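Long-range contacts in metallo-beta-lactamase FIM-1 (Pseudomonas aeruginosa, PDB 6V3Q), which probably catalyses the zinc-dependent hydrolysis of beta-lactam antibiotics to substituted beta-amino acids, a reaction that confers antibiotic resistance: residues Q4-V8 and H27-H33; V8-F12 and Q61-W65. All coordinates share one frame. Residues are numbered along the deposited sequence.

How the contacts relate
The two contacts show how one short N-terminal run can be fastened at successive points along its length. They share Val-8 and their centres lie about 17 Å apart. Contact 1 holds the leading loop, 4-8, against the tip of the hairpin formed by strands 19-27 and 33-43. In contact 2 the same chain turns into the edge strand 11-16, and 8-12 meets helix 56-68 on the sheet's face. Contact 1 sits on the protein surface, beside the second subunit; contact 2 lies deeper, with Val-10 and Ile-62 buried. Both stand away from the zinc ion bound by His-81, His-83, His-145 and Cys-164, the last found as cysteinesulfonic acid.

Contact 1. Residues Q4-V8 and H27-H33; sequences QPKDV and HMENWGH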
loop_
_atom_site.group_PDB
_atom_site.type_symbol
_atom_site.label_atom_id
_atom_site.label_comp_id
_atom_site.label_asym_id
_atom_site.label_seq_id
_atom_site.Cartn_x
_atom_site.Cartn_y
_atom_site.Cartn_z
ATOM N N GLN A 4 2.934 -13.594 2.679
ATOM C CA GLN A 4 2.677 -12.179 2.913
ATOM C C GLN A 4 3.712 -11.639 3.891
ATOM O O GLN A 4 3.418 -11.490 5.084
ATOM C CB GLN A 4 1.265 -11.963 3.459
ATOM C CG GLN A 4 0.162 -12.105 2.429
ATOM C CD GLN A 4 -1.217 -12.027 3.049
ATOM O OE1 GLN A 4 -1.718 -13.008 3.596
ATOM N NE2 GLN A 4 -1.840 -10.857 2.966
ATOM N N PRO A 5 4.926 -11.338 3.432
ATOM C CA PRO A 5 5.979 -10.929 4.366
ATOM C C PRO A 5 5.744 -9.519 4.879
ATOM O O PRO A 5 5.273 -8.644 4.151
ATOM C CB PRO A 5 7.259 -11.010 3.522
ATOM C CG PRO A 5 6.855 -11.678 2.222
ATOM C CD PRO A 5 5.411 -11.352 2.045
ATOM N N LYS A 6 6.082 -9.305 6.151
ATOM C CA LYS A 6 5.944 -7.972 6.726
ATOM C C LYS A 6 7.014 -7.030 6.186
ATOM O O LYS A 6 6.719 -5.889 5.814
ATOM C CB LYS A 6 6.007 -8.040 8.252
ATOM C CG LYS A 6 5.654 -6.719 8.922
ATOM C CD LYS A 6 5.957 -6.723 10.411
ATOM C CE LYS A 6 5.558 -5.397 11.041
ATOM N NZ LYS A 6 6.098 -5.236 12.420
ATOM N N ASP A 7 8.263 -7.492 6.131
ATOM C CA ASP A 7 9.389 -6.678 5.688
ATOM C C ASP A 7 9.985 -7.283 4.425
ATOM O O ASP A 7 10.388 -8.452 4.421
ATOM C CB ASP A 7 10.447 -6.568 6.786
ATOM C CG ASP A 7 9.868 -6.100 8.109
ATOM O OD1 ASP A 7 9.745 -6.928 9.033
ATOM O OD2 ASP A 7 9.524 -4.905 8.220
ATOM N N VAL A 8 10.047 -6.484 3.364
ATOM C CA VAL A 8 10.580 -6.911 2.072
ATOM C C VAL A 8 11.926 -6.230 1.846
ATOM O O VAL A 8 12.074 -5.038 2.152
ATOM C CB VAL A 8 9.584 -6.603 0.942
ATOM C CG1 VAL A 8 8.812 -5.333 1.260
ATOM C CG2 VAL A 8 10.292 -6.478 -0.403
ATOM N N HIS A 27 5.824 -0.870 5.495
ATOM C CA HIS A 27 4.699 -1.708 5.881
ATOM C C HIS A 27 3.606 -0.849 6.504
ATOM O O HIS A 27 3.872 -0.034 7.392
ATOM C CB HIS A 27 5.163 -2.791 6.857
ATOM C CG HIS A 27 4.052 -3.449 7.615
ATOM N ND1 HIS A 27 3.283 -4.463 7.086
ATOM C CD2 HIS A 27 3.588 -3.243 8.871
ATOM C CE1 HIS A 27 2.390 -4.848 7.979
ATOM N NE2 HIS A 27 2.552 -4.122 9.070
ATOM N N MET A 28 2.375 -1.036 6.047
ATOM C CA MET A 28 1.235 -0.301 6.569
ATOM C C MET A 28 0.367 -1.223 7.416
ATOM O O MET A 28 0.531 -2.446 7.418
ATOM C CB MET A 28 0.429 0.329 5.427
ATOM C CG MET A 28 1.274 1.186 4.484
ATOM S SD MET A 28 1.178 2.970 4.767
ATOM C CE MET A 28 1.903 3.137 6.396
ATOM N N GLU A 29 -0.565 -0.616 8.156
ATOM C CA GLU A 29 -1.383 -1.388 9.088
ATOM C C GLU A 29 -2.348 -2.322 8.367
ATOM O O GLU A 29 -2.697 -3.379 8.906
ATOM C CB GLU A 29 -2.156 -0.464 10.029
ATOM C CG GLU A 29 -1.404 -0.103 11.302
ATOM C CD GLU A 29 -2.335 0.280 12.438
ATOM O OE1 GLU A 29 -3.533 -0.068 12.372
ATOM O OE2 GLU A 29 -1.870 0.925 13.398
ATOM N N ASN A 30 -2.789 -1.965 7.162
ATOM C CA ASN A 30 -3.595 -2.882 6.368
ATOM C C ASN A 30 -2.749 -3.930 5.656
ATOM O O ASN A 30 -3.260 -4.627 4.771
ATOM C CB ASN A 30 -4.447 -2.112 5.352
ATOM C CG ASN A 30 -3.619 -1.238 4.425
ATOM O OD1 ASN A 30 -2.409 -1.424 4.277
ATOM N ND2 ASN A 30 -4.275 -0.279 3.785
ATOM N N TRP A 31 -1.472 -4.040 6.021
ATOM C CA TRP A 31 -0.498 -4.987 5.486
ATOM C C TRP A 31 -0.192 -4.766 4.014
ATOM O O TRP A 31 0.361 -5.660 3.362
ATOM C CB TRP A 31 -0.934 -6.434 5.721
ATOM C CG TRP A 31 -0.648 -6.852 7.110
ATOM C CD1 TRP A 31 -1.360 -6.527 8.227
ATOM C CD2 TRP A 31 0.452 -7.651 7.552
ATOM N NE1 TRP A 31 -0.778 -7.089 9.338
ATOM C CE2 TRP A 31 0.337 -7.783 8.949
ATOM C CE3 TRP A 31 1.521 -8.275 6.900
ATOM C CZ2 TRP A 31 1.250 -8.512 9.705
ATOM C CZ3 TRP A 31 2.423 -8.998 7.653
ATOM C CH2 TRP A 31 2.283 -9.111 9.039
ATOM N N GLY A 32 -0.527 -3.602 3.473
ATOM C CA GLY A 32 0.006 -3.193 2.198
ATOM C C GLY A 32 1.378 -2.574 2.356
ATOM O O GLY A 32 1.918 -2.442 3.453
ATOM N N HIS A 33 1.957 -2.191 1.223
ATOM C CA HIS A 33 3.244 -1.516 1.214
ATOM C C HIS A 33 3.145 -0.281 0.334
ATOM O O HIS A 33 2.375 -0.250 -0.626
ATOM C CB HIS A 33 4.372 -2.432 0.705
ATOM C CG HIS A 33 4.672 -3.595 1.600
ATOM N ND1 HIS A 33 4.018 -4.805 1.495
ATOM C CD2 HIS A 33 5.570 -3.740 2.603
ATOM C CE1 HIS A 33 4.495 -5.641 2.401
ATOM N NE2 HIS A 33 5.436 -5.019 3.088
#
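A single hydrogen bond joins the N-terminal run to the hairpin: His-33 NE2 donates to Lys-6 O at 3.1 Å, close to linear at 163°. Pro-5 O also lies at the edge of this imidazole, 3.6 Å from His-33 CE1. Two CH-pi contacts add to it: Lys-6, fully extended, places CG over the face of the His-27 ring, 3.8 Å from its centroid; Val-8 CG1 makes a looser, off-centre one, 4.2 Å from the centroid of the His-33 ring. Van der Waals contact surrounds Trp-31, whose CZ3 lies 3.8 Å from Lys-6 CB and 3.7 Å from Gln-4 O; its NE1 is hydrogen-bonded to Ser-169 O of the second subunit.

Hydrogen bonds within the loop shape its turn. Trp-31 N to Met-28 O (2.9 Å) closes a type I turn, Met-28 N to Gly-32 O (3.0 Å) closes the hairpin, and Asn-30 OD1 accepts from Gly-32 N (3.0 Å) in an Asx turn. With Trp-31 in the left-handed helical region, this is a 3:5 beta-hairpin with a G1 bulge, probably corresponding, by its place between these two strands, to the loop called L3 in other subclass B1 metallo-beta-lactamases, which is mobile in relatives.

Contact 2. Residues V8-F12 and Q61-W65; sequences VPVTF and QIIEW
Here an extended chain, becoming the edge strand 11-16, runs past helix 56-68 in broadly the same direction, and the nearest CA pair is Val-10 and Gln-61, 6.9 Å apart. The run 8-12 keeps beta or polyproline-like angles throughout, while 61-65 is regular helix, with Trp-65 N bonded to Gln-61 O at 2.8 Å. At the start, Val-8 turns its side chain away, but its carbonyl accepts from a water 2.6 Å from Val-8 O; that water accepts in turn from Gln-61 NE2 at 2.9 Å. Pro-9 passes close by, its CA 3.5 Å from Gln-61 OE1. The direct polar link follows: Val-10 N donates to Gln-61 OE1 at 2.9 Å and 172°. Gln-61 (chi1 m, chi2 t) thus uses OE1 directly and NE2 through the water to hold the passing backbone. Val-10 points its side chain inward, CG1 4.1 Å from Ile-62 CG1. Thr-11 faces away from the helix and pairs through its backbone with Thr-23 of strand 19-27. Phe-12 then swings back (chi1 m, chi2 near -90°) and lies flat on Trp-65 (chi1 t, chi2 90°): its ring and the five-membered indole ring stack face to face, centroids 3.6 Å apart and planes 6° from parallel. Phe-12 CE1 also reaches Ile-62 CG1 at 4.0 Å. Beyond the pair, Trp-20 meets Trp-65 edge-to-face, and Ile-40 of strand 33-43 lies against Phe-12, Ile-62 and Trp-65. Helix laid on sheet in this way is characteristic of the outer layer of the alpha-beta/beta-alpha sandwich of metallo-beta-lactamases.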
loop_
_atom_site.group_PDB
_atom_site.type_symbol
_atom_site.label_atom_id
_atom_site.label_comp_id
_atom_site.label_asym_id
_atom_site.label_seq_id
_atom_site.Cartn_x
_atom_site.Cartn_y
_atom_site.Cartn_z
ATOM N N VAL A 8 10.047 -6.484 3.364
ATOM C CA VAL A 8 10.580 -6.911 2.072
ATOM C C VAL A 8 11.926 -6.230 1.846
ATOM O O VAL A 8 12.074 -5.038 2.152
ATOM C CB VAL A 8 9.584 -6.603 0.942
ATOM C CG1 VAL A 8 8.812 -5.333 1.260
ATOM C CG2 VAL A 8 10.292 -6.478 -0.403
ATOM N N PRO A 9 12.932 -6.941 1.335
ATOM C CA PRO A 9 14.246 -6.320 1.126
ATOM C C PRO A 9 14.207 -5.210 0.085
ATOM O O PRO A 9 13.385 -5.210 -0.836
ATOM C CB PRO A 9 15.121 -7.489 0.656
ATOM C CG PRO A 9 14.160 -8.532 0.177
ATOM C CD PRO A 9 12.944 -8.383 1.034
ATOM N N VAL A 10 15.123 -4.254 0.245
ATOM C CA VAL A 10 15.224 -3.134 -0.685
ATOM C C VAL A 10 15.698 -3.644 -2.038
ATOM O O VAL A 10 16.645 -4.438 -2.125
ATOM C CB VAL A 10 16.173 -2.061 -0.128
ATOM C CG1 VAL A 10 16.264 -0.876 -1.071
ATOM C CG2 VAL A 10 15.721 -1.618 1.260
ATOM N N THR A 11 15.037 -3.199 -3.102
ATOM C CA THR A 11 15.389 -3.597 -4.456
ATOM C C THR A 11 16.254 -2.532 -5.116
ATOM O O THR A 11 16.079 -1.333 -4.888
ATOM C CB THR A 11 14.136 -3.847 -5.305
ATOM O OG1 THR A 11 13.334 -2.659 -5.347
ATOM C CG2 THR A 11 13.310 -4.989 -4.727
ATOM N N PHE A 12 17.192 -2.985 -5.943
ATOM C CA PHE A 12 18.099 -2.111 -6.672
ATOM C C PHE A 12 17.986 -2.417 -8.159
ATOM O O PHE A 12 18.113 -3.577 -8.567
ATOM C CB PHE A 12 19.546 -2.292 -6.202
ATOM C CG PHE A 12 19.725 -2.151 -4.718
ATOM C CD1 PHE A 12 19.974 -0.913 -4.150
ATOM C CD2 PHE A 12 19.647 -3.259 -3.891
ATOM C CE1 PHE A 12 20.136 -0.779 -2.785
ATOM C CE2 PHE A 12 19.809 -3.135 -2.524
ATOM C CZ PHE A 12 20.052 -1.892 -1.972
ATOM N N GLN A 61 20.588 -1.621 4.613
ATOM C CA GLN A 61 20.685 -2.515 3.464
ATOM C C GLN A 61 21.361 -1.822 2.288
ATOM O O GLN A 61 22.197 -2.418 1.602
ATOM C CB GLN A 61 19.296 -3.008 3.058
ATOM C CG GLN A 61 18.661 -3.984 4.031
ATOM C CD GLN A 61 17.234 -4.321 3.654
ATOM O OE1 GLN A 61 16.949 -4.686 2.514
ATOM N NE2 GLN A 61 16.325 -4.191 4.613
ATOM N N ILE A 62 21.005 -0.559 2.041
ATOM C CA ILE A 62 21.581 0.178 0.921
ATOM C C ILE A 62 23.080 0.352 1.115
ATOM O O ILE A 62 23.869 0.178 0.178
ATOM C CB ILE A 62 20.868 1.533 0.755
ATOM C CG1 ILE A 62 19.369 1.330 0.526
ATOM C CG2 ILE A 62 21.486 2.327 -0.387
ATOM C CD1 ILE A 62 18.576 2.614 0.512
ATOM N N ILE A 63 23.495 0.697 2.336
ATOM C CA ILE A 63 24.918 0.830 2.643
ATOM C C ILE A 63 25.639 -0.485 2.383
ATOM O O ILE A 63 26.694 -0.523 1.737
ATOM C CB ILE A 63 25.108 1.292 4.099
ATOM C CG1 ILE A 63 24.586 2.716 4.292
ATOM C CG2 ILE A 63 26.568 1.171 4.516
ATOM C CD1 ILE A 63 24.512 3.135 5.739
ATOM N N GLU A 64 25.075 -1.587 2.881
ATOM C CA GLU A 64 25.725 -2.884 2.737
ATOM C C GLU A 64 25.765 -3.323 1.279
ATOM O O GLU A 64 26.763 -3.896 0.824
ATOM C CB GLU A 64 25.003 -3.923 3.598
ATOM C CG GLU A 64 25.924 -4.832 4.401
ATOM C CD GLU A 64 26.738 -4.087 5.450
ATOM O OE1 GLU A 64 27.671 -4.694 6.013
ATOM O OE2 GLU A 64 26.453 -2.901 5.722
ATOM N N TRP A 65 24.693 -3.058 0.529
ATOM C CA TRP A 65 24.673 -3.408 -0.888
ATOM C C TRP A 65 25.723 -2.624 -1.665
ATOM O O TRP A 65 26.350 -3.157 -2.588
ATOM C CB TRP A 65 23.280 -3.158 -1.464
ATOM C CG TRP A 65 23.204 -3.289 -2.954
ATOM C CD1 TRP A 65 22.927 -4.421 -3.666
ATOM C CD2 TRP A 65 23.402 -2.248 -3.918
ATOM N NE1 TRP A 65 22.940 -4.148 -5.011
ATOM C CE2 TRP A 65 23.233 -2.822 -5.193
ATOM C CE3 TRP A 65 23.708 -0.886 -3.827
ATOM C CZ2 TRP A 65 23.358 -2.083 -6.367
ATOM C CZ3 TRP A 65 23.833 -0.154 -4.995
ATOM C CH2 TRP A 65 23.658 -0.754 -6.248
HETATM O O HOH W 1 13.436 -4.518 4.276
#